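Local coordinates for protein macrophomate synthase intermolecular Diels-Alderase (Macrophoma commelinae, PDB 1IZC) that is a TIM-barrel protein of the HpcH/HpaI aldolase family that binds a magnesium ion and pyruvic acid, at residues Thr53-Ala61 / Asp83-Ser92; Thr42-Ser52 / Asp65-Phe76. The protein carries 1 engineered substitution. All coordinates share one frame; numbering follows the deposited sequence.

Interaction 1: residues Thr53-Ala61 / Asp83-Ser92; sequences TFVTKVLAA and DAIHAAQHHS
The His91 imidazole carries the aliphatic chain of Lys57 over one face: CG stands 3.7 Å from the ring centroid, 13° off the normal, a CH-pi contact, and CD and CE continue over the same face toward NE2 and CE1, with Lys57 CD 3.5 Å from His91 NE2. With CG beside the backbone N (chi1 -69°), the extended lysine chain crosses the ring obliquely. Its ammonium passes the imidazole and reaches Asp83 and His86 of a neighbouring subunit.

The other meetings are of small groups. Ala60 CB packs 3.8 Å from His91 CB and also touches the carbonyl of Ala88, and Ser92 CB rests 3.6 Å from Ala60 O. Ser92 OG turns back to donate to Ala88 O. One turn earlier Lys57 CG meets Ala87 CB. Thr56 CG2, set anti to the backbone N, presses on Ala84 O at 3.2 Å, while its OG1 is turned to His48 and Ser52. At the start of helix 53-61, Thr53 CG2 touches Asp83 CB at 3.6 Å.

The two helices, neighbours on the outside of the barrel, run at 25° with axes 8.2 Å apart, a spacing the alanines Ala60, Ala84, Ala87 and Ala88 permit. No hydrogen bond crosses between them: aliphatic groups set against an imidazole face and helix carbonyls make the contact, and the charged ends of Lys57 and Asp83 are left to pair across a subunit interface.

Interaction 2: residues Thr42-Ser52 / Asp65-Phe76; sequences TLMGVAHGIPS and DFVWIDVEHGMF
Gly45 CA stands over the centre of the Phe66 ring in a CH-pi contact, 3.5 Å from the centroid and 8° off the normal. Phe66 CG sits between its own backbone N and carbonyl carbon (chi1 67°), which swings the ring across Gly45; Leu43 CB meets its edge in plane. Beside it, Asp65 grips Met44 twice: Met44 N donates to Asp65 OD2 at 2.8 Å, nearly straight and on the anti side of the carboxylate, and Asp65 N returns a bond to Met44 O. The other carboxylate oxygen, OD1, forms a salt bridge with Arg292 of a neighbouring subunit.

Strands 43-48 and 66-70 pair in parallel as the first two strands of the TIM barrel, joined by helix 53-61 in a beta-alpha-beta crossover. The ladder runs Val46 N to Phe66 O, Trp68 N to Val46 O, His48 N to Trp68 O (2.7 Å) and Asp70 N to His48 O. His48 then turns its ring, CG anti to the backbone N, beside Val67 and Ile69, and takes the edge of Phe76 on one face, with planes at 79° and centroids 5.4 Å apart. Phe76 is itself sandwiched between Pro51 CA and Ile69 CG2 on opposite faces. Beyond the strands, a water bridges Gly49 O and Met75 N, and Pro51 CB packs 3.3 Å from Met75 O.

Overall arrangement
Interactions 1 and 2 interlock along the chain: strand 43-48, helix 53-61, strand 66-70 and helix 78-91 follow in that order, each contact pairing every second element. Interaction 2 is the sheet pairing in the barrel wall, interaction 1 the packing of the two helices outside it, with centres about 11 Å apart. They meet at His48, whose NE2 lies 2.7 Å from Thr56 OG1, a probable hydrogen bond, and whose ring packs on Val55 and Leu59. Towards the barrel interior, the Trp68 side chain is about 6 Å from bound pyruvic acid. Both contacts also touch a neighbouring subunit, tying this first part of the barrel into the six-chain assembly.

Interaction 1: residues Thr53-Ala61 / Asp83-Ser92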
loop_
_atom_site.group_PDB
_atom_site.type_symbol
_atom_site.label_atom_id
_atom_site.label_comp_id
_atom_site.label_asym_id
_atom_site.label_seq_id
_atom_site.Cartn_x
_atom_site.Cartn_y
_atom_site.Cartn_z
ATOM N N THR A 53 0.502 -7.794 -7.883
ATOM C CA THR A 53 -0.561 -8.767 -8.095
ATOM C C THR A 53 -1.231 -8.515 -9.443
ATOM O O THR A 53 -1.794 -9.435 -10.026
ATOM C CB THR A 53 -1.614 -8.732 -6.978
ATOM O OG1 THR A 53 -2.198 -7.430 -6.918
ATOM C CG2 THR A 53 -0.967 -9.059 -5.635
ATOM N N PHE A 54 -1.170 -7.281 -9.949
ATOM C CA PHE A 54 -1.767 -6.993 -11.257
ATOM C C PHE A 54 -1.004 -7.830 -12.288
ATOM O O PHE A 54 -1.599 -8.436 -13.178
ATOM C CB PHE A 54 -1.663 -5.489 -11.580
ATOM C CG PHE A 54 -2.416 -5.076 -12.810
ATOM C CD1 PHE A 54 -1.910 -5.335 -14.075
ATOM C CD2 PHE A 54 -3.659 -4.438 -12.696
ATOM C CE1 PHE A 54 -2.634 -4.967 -15.225
ATOM C CE2 PHE A 54 -4.382 -4.072 -13.817
ATOM C CZ PHE A 54 -3.876 -4.334 -15.090
ATOM N N VAL A 55 0.321 -7.874 -12.161
ATOM C CA VAL A 55 1.122 -8.692 -13.070
ATOM C C VAL A 55 0.746 -10.171 -12.911
ATOM O O VAL A 55 0.625 -10.893 -13.897
ATOM C CB VAL A 55 2.631 -8.502 -12.799
ATOM C CG1 VAL A 55 3.455 -9.519 -13.613
ATOM C CG2 VAL A 55 3.039 -7.087 -13.209
ATOM N N THR A 56 0.553 -10.630 -11.676
ATOM C CA THR A 56 0.182 -12.028 -11.483
ATOM C C THR A 56 -1.097 -12.319 -12.260
ATOM O O THR A 56 -1.249 -13.377 -12.866
ATOM C CB THR A 56 -0.114 -12.357 -10.009
ATOM O OG1 THR A 56 0.828 -11.681 -9.167
ATOM C CG2 THR A 56 -0.007 -13.865 -9.784
ATOM N N LYS A 57 -2.036 -11.383 -12.209
ATOM C CA LYS A 57 -3.297 -11.569 -12.923
ATOM C C LYS A 57 -3.098 -11.659 -14.440
ATOM O O LYS A 57 -3.757 -12.452 -15.116
ATOM C CB LYS A 57 -4.249 -10.424 -12.582
ATOM C CG LYS A 57 -4.742 -10.469 -11.137
ATOM C CD LYS A 57 -5.576 -9.224 -10.809
ATOM C CE LYS A 57 -6.158 -9.304 -9.403
ATOM N NZ LYS A 57 -6.936 -8.058 -9.084
ATOM N N VAL A 58 -2.209 -10.831 -14.979
ATOM C CA VAL A 58 -1.934 -10.861 -16.420
ATOM C C VAL A 58 -1.295 -12.210 -16.765
ATOM O O VAL A 58 -1.650 -12.846 -17.750
ATOM C CB VAL A 58 -0.977 -9.726 -16.823
ATOM C CG1 VAL A 58 -0.569 -9.868 -18.295
ATOM C CG2 VAL A 58 -1.662 -8.371 -16.591
ATOM N N LEU A 59 -0.350 -12.651 -15.937
ATOM C CA LEU A 59 0.301 -13.941 -16.174
ATOM C C LEU A 59 -0.710 -15.091 -16.054
ATOM O O LEU A 59 -0.717 -16.017 -16.873
ATOM C CB LEU A 59 1.429 -14.158 -15.158
ATOM C CG LEU A 59 2.573 -13.143 -15.199
ATOM C CD1 LEU A 59 3.591 -13.499 -14.112
ATOM C CD2 LEU A 59 3.232 -13.163 -16.584
ATOM N N ALA A 60 -1.559 -15.041 -15.033
ATOM C CA ALA A 60 -2.539 -16.107 -14.833
ATOM C C ALA A 60 -3.511 -16.222 -16.011
ATOM O O ALA A 60 -3.937 -17.323 -16.362
ATOM C CB ALA A 60 -3.321 -15.879 -13.533
ATOM N N ALA A 61 -3.842 -15.093 -16.626
ATOM C CA ALA A 61 -4.781 -15.106 -17.752
ATOM C C ALA A 61 -4.225 -15.813 -18.991
ATOM O O ALA A 61 -4.996 -16.182 -19.883
ATOM C CB ALA A 61 -5.220 -13.671 -18.100
ATOM N N ASP A 83 -1.681 -12.381 -1.717
ATOM C CA ASP A 83 -2.597 -11.980 -2.778
ATOM C C ASP A 83 -2.160 -12.468 -4.150
ATOM O O ASP A 83 -3.008 -12.778 -4.990
ATOM C CB ASP A 83 -2.757 -10.449 -2.812
ATOM C CG ASP A 83 -3.556 -9.908 -1.621
ATOM O OD1 ASP A 83 -4.158 -10.698 -0.876
ATOM O OD2 ASP A 83 -3.598 -8.673 -1.446
ATOM N N ALA A 84 -0.850 -12.545 -4.385
ATOM C CA ALA A 84 -0.352 -12.994 -5.679
ATOM C C ALA A 84 -0.660 -14.483 -5.848
ATOM O O ALA A 84 -1.073 -14.934 -6.919
ATOM C CB ALA A 84 1.173 -12.752 -5.780
ATOM N N ILE A 85 -0.487 -15.248 -4.779
ATOM C CA ILE A 85 -0.756 -16.681 -4.863
ATOM C C ILE A 85 -2.251 -16.895 -5.142
ATOM O O ILE A 85 -2.619 -17.686 -6.021
ATOM C CB ILE A 85 -0.314 -17.393 -3.572
ATOM C CG1 ILE A 85 1.219 -17.303 -3.463
ATOM C CG2 ILE A 85 -0.752 -18.876 -3.606
ATOM C CD1 ILE A 85 1.788 -17.784 -2.111
ATOM N N HIS A 86 -3.104 -16.179 -4.415
ATOM C CA HIS A 86 -4.549 -16.271 -4.638
ATOM C C HIS A 86 -4.858 -15.864 -6.082
ATOM O O HIS A 86 -5.612 -16.533 -6.771
ATOM C CB HIS A 86 -5.327 -15.315 -3.736
ATOM C CG HIS A 86 -5.597 -15.845 -2.362
ATOM N ND1 HIS A 86 -6.303 -15.127 -1.423
ATOM C CD2 HIS A 86 -5.271 -17.022 -1.777
ATOM C CE1 HIS A 86 -6.405 -15.842 -0.315
ATOM N NE2 HIS A 86 -5.787 -16.997 -0.505
ATOM N N ALA A 87 -4.293 -14.749 -6.530
ATOM C CA ALA A 87 -4.584 -14.301 -7.900
ATOM C C ALA A 87 -4.167 -15.315 -8.969
ATOM O O ALA A 87 -4.898 -15.532 -9.949
ATOM C CB ALA A 87 -3.919 -12.951 -8.169
ATOM N N ALA A 88 -3.001 -15.934 -8.803
ATOM C CA ALA A 88 -2.551 -16.925 -9.788
ATOM C C ALA A 88 -3.563 -18.056 -9.939
ATOM O O ALA A 88 -3.905 -18.461 -11.054
ATOM C CB ALA A 88 -1.192 -17.509 -9.381
ATOM N N GLN A 89 -4.035 -18.586 -8.820
ATOM C CA GLN A 89 -4.979 -19.677 -8.894
ATOM C C GLN A 89 -6.388 -19.258 -9.284
ATOM O O GLN A 89 -7.045 -19.961 -10.036
ATOM C CB GLN A 89 -4.995 -20.458 -7.570
ATOM C CG GLN A 89 -3.704 -21.244 -7.349
ATOM C CD GLN A 89 -3.901 -22.518 -6.528
ATOM O OE1 GLN A 89 -3.664 -23.632 -7.013
ATOM N NE2 GLN A 89 -4.319 -22.357 -5.283
ATOM N N HIS A 90 -6.851 -18.105 -8.809
ATOM C CA HIS A 90 -8.216 -17.682 -9.136
ATOM C C HIS A 90 -8.365 -17.137 -10.553
ATOM O O HIS A 90 -9.333 -17.465 -11.232
ATOM C CB HIS A 90 -8.708 -16.633 -8.117
ATOM C CG HIS A 90 -8.936 -17.183 -6.737
ATOM N ND1 HIS A 90 -10.186 -17.542 -6.273
ATOM C CD2 HIS A 90 -8.067 -17.471 -5.734
ATOM C CE1 HIS A 90 -10.075 -18.029 -5.047
ATOM N NE2 HIS A 90 -8.802 -17.996 -4.701
ATOM N N HIS A 91 -7.414 -16.321 -11.011
ATOM C CA HIS A 91 -7.501 -15.761 -12.357
ATOM C C HIS A 91 -7.180 -16.749 -13.492
ATOM O O HIS A 91 -7.368 -16.437 -14.676
ATOM C CB HIS A 91 -6.647 -14.493 -12.445
ATOM C CG HIS A 91 -7.297 -13.295 -11.816
ATOM N ND1 HIS A 91 -7.637 -13.237 -10.478
ATOM C CD2 HIS A 91 -7.710 -12.124 -12.357
ATOM C CE1 HIS A 91 -8.233 -12.081 -10.225
ATOM N NE2 HIS A 91 -8.291 -11.389 -11.351
ATOM N N SER A 92 -6.700 -17.938 -13.135
ATOM C CA SER A 92 -6.456 -18.995 -14.124
ATOM C C SER A 92 -7.551 -20.050 -13.888
ATOM O O SER A 92 -7.573 -21.101 -14.541
ATOM C CB SER A 92 -5.097 -19.666 -13.908
ATOM O OG SER A 92 -5.080 -20.348 -12.665
#

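Interaction 2: residues Thr42-Ser52 / Asp65-Phe76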
loop_
_atom_site.group_PDB
_atom_site.type_symbol
_atom_site.label_atom_id
_atom_site.label_comp_id
_atom_site.label_asym_id
_atom_site.label_seq_id
_atom_site.Cartn_x
_atom_site.Cartn_y
_atom_site.Cartn_z
ATOM N N THR A 42 4.746 -32.376 -19.650
ATOM C CA THR A 42 5.718 -31.603 -18.884
ATOM C C THR A 42 5.080 -30.238 -18.619
ATOM O O THR A 42 4.537 -29.624 -19.533
ATOM C CB THR A 42 7.021 -31.425 -19.696
ATOM O OG1 THR A 42 7.743 -32.667 -19.706
ATOM C CG2 THR A 42 7.901 -30.325 -19.105
ATOM N N LEU A 43 5.130 -29.783 -17.368
ATOM C CA LEU A 43 4.526 -28.501 -17.000
ATOM C C LEU A 43 5.294 -27.315 -17.550
ATOM O O LEU A 43 6.494 -27.178 -17.312
ATOM C CB LEU A 43 4.438 -28.371 -15.479
ATOM C CG LEU A 43 3.425 -29.276 -14.779
ATOM C CD1 LEU A 43 3.818 -30.722 -14.974
ATOM C CD2 LEU A 43 3.375 -28.942 -13.287
ATOM N N MET A 44 4.596 -26.460 -18.290
ATOM C CA MET A 44 5.223 -25.269 -18.853
ATOM C C MET A 44 4.679 -24.075 -18.060
ATOM O O MET A 44 3.469 -23.833 -18.046
ATOM C CB MET A 44 4.866 -25.144 -20.335
ATOM C CG MET A 44 5.181 -26.399 -21.152
ATOM S SD MET A 44 6.913 -26.866 -21.051
ATOM C CE MET A 44 6.880 -28.385 -22.087
ATOM N N GLY A 45 5.578 -23.356 -17.387
ATOM C CA GLY A 45 5.144 -22.233 -16.577
ATOM C C GLY A 45 5.913 -20.946 -16.801
ATOM O O GLY A 45 6.698 -20.821 -17.743
ATOM N N VAL A 46 5.695 -19.994 -15.901
ATOM C CA VAL A 46 6.322 -18.685 -15.996
ATOM C C VAL A 46 6.880 -18.272 -14.641
ATOM O O VAL A 46 6.255 -18.517 -13.595
ATOM C CB VAL A 46 5.282 -17.634 -16.517
ATOM C CG1 VAL A 46 4.101 -17.517 -15.550
ATOM C CG2 VAL A 46 5.948 -16.277 -16.728
ATOM N N ALA A 47 8.073 -17.677 -14.664
ATOM C CA ALA A 47 8.737 -17.218 -13.441
ATOM C C ALA A 47 8.233 -15.801 -13.191
ATOM O O ALA A 47 8.165 -14.992 -14.112
ATOM C CB ALA A 47 10.246 -17.239 -13.622
ATOM N N HIS A 48 7.892 -15.520 -11.938
ATOM C CA HIS A 48 7.286 -14.246 -11.533
ATOM C C HIS A 48 8.097 -13.578 -10.414
ATOM O O HIS A 48 8.097 -14.025 -9.254
ATOM C CB HIS A 48 5.834 -14.593 -11.133
ATOM C CG HIS A 48 5.000 -13.453 -10.627
ATOM N ND1 HIS A 48 5.118 -12.158 -11.092
ATOM C CD2 HIS A 48 3.927 -13.456 -9.799
ATOM C CE1 HIS A 48 4.151 -11.418 -10.576
ATOM N NE2 HIS A 48 3.413 -12.180 -9.788
ATOM N N GLY A 49 8.809 -12.509 -10.786
ATOM C CA GLY A 49 9.644 -11.775 -9.849
ATOM C C GLY A 49 9.213 -10.324 -9.667
ATOM O O GLY A 49 9.766 -9.619 -8.828
ATOM N N ILE A 50 8.242 -9.873 -10.457
ATOM C CA ILE A 50 7.738 -8.498 -10.333
ATOM C C ILE A 50 6.707 -8.517 -9.209
ATOM O O ILE A 50 5.684 -9.198 -9.317
ATOM C CB ILE A 50 7.049 -8.034 -11.632
ATOM C CG1 ILE A 50 8.076 -7.974 -12.770
ATOM C CG2 ILE A 50 6.419 -6.659 -11.421
ATOM C CD1 ILE A 50 7.457 -7.762 -14.157
ATOM N N PRO A 51 6.950 -7.755 -8.122
ATOM C CA PRO A 51 6.034 -7.716 -6.979
ATOM C C PRO A 51 4.780 -6.904 -7.227
ATOM O O PRO A 51 4.608 -5.809 -6.685
ATOM C CB PRO A 51 6.911 -7.137 -5.872
ATOM C CG PRO A 51 7.720 -6.115 -6.625
ATOM C CD PRO A 51 8.101 -6.851 -7.908
ATOM N N SER A 52 3.898 -7.458 -8.053
ATOM C CA SER A 52 2.654 -6.785 -8.400
ATOM C C SER A 52 1.586 -7.839 -8.652
ATOM O O SER A 52 1.752 -8.693 -9.531
ATOM C CB SER A 52 2.858 -5.954 -9.676
ATOM O OG SER A 52 1.608 -5.580 -10.221
ATOM N N ASP A 65 0.910 -23.600 -16.881
ATOM C CA ASP A 65 0.682 -24.767 -16.038
ATOM C C ASP A 65 1.053 -24.429 -14.595
ATOM O O ASP A 65 0.600 -25.080 -13.663
ATOM C CB ASP A 65 1.503 -25.963 -16.537
ATOM C CG ASP A 65 1.054 -26.447 -17.909
ATOM O OD1 ASP A 65 -0.150 -26.299 -18.222
ATOM O OD2 ASP A 65 1.899 -26.986 -18.661
ATOM N N PHE A 66 1.902 -23.419 -14.420
ATOM C CA PHE A 66 2.266 -22.960 -13.087
ATOM C C PHE A 66 2.849 -21.558 -13.128
ATOM O O PHE A 66 3.333 -21.110 -14.165
ATOM C CB PHE A 66 3.290 -23.903 -12.409
ATOM C CG PHE A 66 4.663 -23.918 -13.058
ATOM C CD1 PHE A 66 5.610 -22.935 -12.767
ATOM C CD2 PHE A 66 5.011 -24.935 -13.942
ATOM C CE1 PHE A 66 6.886 -22.968 -13.343
ATOM C CE2 PHE A 66 6.285 -24.985 -14.529
ATOM C CZ PHE A 66 7.225 -24.004 -14.230
ATOM N N VAL A 67 2.775 -20.866 -11.995
ATOM C CA VAL A 67 3.387 -19.548 -11.853
ATOM C C VAL A 67 4.390 -19.817 -10.738
ATOM O O VAL A 67 4.022 -20.314 -9.674
ATOM C CB VAL A 67 2.385 -18.467 -11.383
ATOM C CG1 VAL A 67 3.137 -17.145 -11.141
ATOM C CG2 VAL A 67 1.305 -18.260 -12.451
ATOM N N TRP A 68 5.656 -19.529 -11.012
ATOM C CA TRP A 68 6.754 -19.747 -10.080
ATOM C C TRP A 68 7.075 -18.388 -9.462
ATOM O O TRP A 68 7.654 -17.527 -10.118
ATOM C CB TRP A 68 7.943 -20.278 -10.885
ATOM C CG TRP A 68 9.093 -20.818 -10.126
ATOM C CD1 TRP A 68 9.278 -22.113 -9.725
ATOM C CD2 TRP A 68 10.277 -20.107 -9.753
ATOM N NE1 TRP A 68 10.512 -22.250 -9.129
ATOM C CE2 TRP A 68 11.142 -21.032 -9.131
ATOM C CE3 TRP A 68 10.692 -18.777 -9.889
ATOM C CZ2 TRP A 68 12.405 -20.668 -8.640
ATOM C CZ3 TRP A 68 11.953 -18.413 -9.401
ATOM C CH2 TRP A 68 12.789 -19.356 -8.785
ATOM N N ILE A 69 6.699 -18.201 -8.201
ATOM C CA ILE A 69 6.931 -16.923 -7.530
ATOM C C ILE A 69 8.208 -16.982 -6.707
ATOM O O ILE A 69 8.371 -17.863 -5.868
ATOM C CB ILE A 69 5.739 -16.567 -6.623
ATOM C CG1 ILE A 69 4.450 -16.580 -7.453
ATOM C CG2 ILE A 69 5.964 -15.201 -5.957
ATOM C CD1 ILE A 69 3.184 -16.303 -6.645
ATOM N N ASP A 70 9.113 -16.037 -6.951
ATOM C CA ASP A 70 10.382 -16.010 -6.237
ATOM C C ASP A 70 10.350 -15.053 -5.053
ATOM O O ASP A 70 10.362 -13.831 -5.222
ATOM C CB ASP A 70 11.508 -15.623 -7.201
ATOM C CG ASP A 70 12.871 -15.636 -6.541
ATOM O OD1 ASP A 70 12.991 -16.169 -5.422
ATOM O OD2 ASP A 70 13.828 -15.128 -7.158
ATOM N N VAL A 71 10.307 -15.613 -3.850
ATOM C CA VAL A 71 10.289 -14.799 -2.656
ATOM C C VAL A 71 11.702 -14.690 -2.102
ATOM O O VAL A 71 11.970 -13.846 -1.255
ATOM C CB VAL A 71 9.330 -15.392 -1.590
ATOM C CG1 VAL A 71 9.301 -14.521 -0.360
ATOM C CG2 VAL A 71 7.943 -15.495 -2.166
ATOM N N GLU A 72 12.620 -15.537 -2.568
ATOM C CA GLU A 72 13.981 -15.403 -2.058
ATOM C C GLU A 72 14.530 -14.062 -2.518
ATOM O O GLU A 72 15.139 -13.331 -1.732
ATOM C CB GLU A 72 14.923 -16.505 -2.551
ATOM C CG GLU A 72 16.358 -16.274 -2.023
ATOM C CD GLU A 72 17.398 -17.258 -2.557
ATOM O OE1 GLU A 72 17.210 -17.810 -3.664
ATOM O OE2 GLU A 72 18.420 -17.450 -1.864
ATOM N N HIS A 73 14.292 -13.739 -3.787
ATOM C CA HIS A 73 14.799 -12.490 -4.351
ATOM C C HIS A 73 13.744 -11.530 -4.890
ATOM O O HIS A 73 14.083 -10.419 -5.309
ATOM C CB HIS A 73 15.816 -12.803 -5.444
ATOM C CG HIS A 73 17.079 -13.415 -4.922
ATOM N ND1 HIS A 73 17.942 -12.736 -4.092
ATOM C CD2 HIS A 73 17.627 -14.636 -5.120
ATOM C CE1 HIS A 73 18.972 -13.514 -3.803
ATOM N NE2 HIS A 73 18.805 -14.671 -4.414
ATOM N N GLY A 74 12.487 -11.962 -4.914
ATOM C CA GLY A 74 11.406 -11.098 -5.371
ATOM C C GLY A 74 10.960 -10.244 -4.198
ATOM O O GLY A 74 10.800 -10.731 -3.079
ATOM N N MET A 75 10.735 -8.961 -4.449
ATOM C CA MET A 75 10.363 -8.029 -3.395
ATOM C C MET A 75 8.896 -8.066 -2.956
ATOM O O MET A 75 8.256 -7.029 -2.819
ATOM C CB MET A 75 10.739 -6.610 -3.834
ATOM C CG MET A 75 12.215 -6.415 -4.137
ATOM S SD MET A 75 13.247 -6.670 -2.662
ATOM C CE MET A 75 13.947 -8.253 -3.034
ATOM N N PHE A 76 8.364 -9.258 -2.718
ATOM C CA PHE A 76 6.980 -9.375 -2.287
ATOM C C PHE A 76 6.824 -9.175 -0.779
ATOM O O PHE A 76 7.527 -9.819 0.002
ATOM C CB PHE A 76 6.417 -10.774 -2.597
ATOM C CG PHE A 76 6.337 -11.106 -4.056
ATOM C CD1 PHE A 76 7.444 -11.606 -4.739
ATOM C CD2 PHE A 76 5.142 -10.923 -4.748
ATOM C CE1 PHE A 76 7.362 -11.921 -6.101
ATOM C CE2 PHE A 76 5.043 -11.231 -6.101
ATOM C CZ PHE A 76 6.154 -11.731 -6.785
HETATM O O HOH W 1 11.397 -8.089 -7.052
#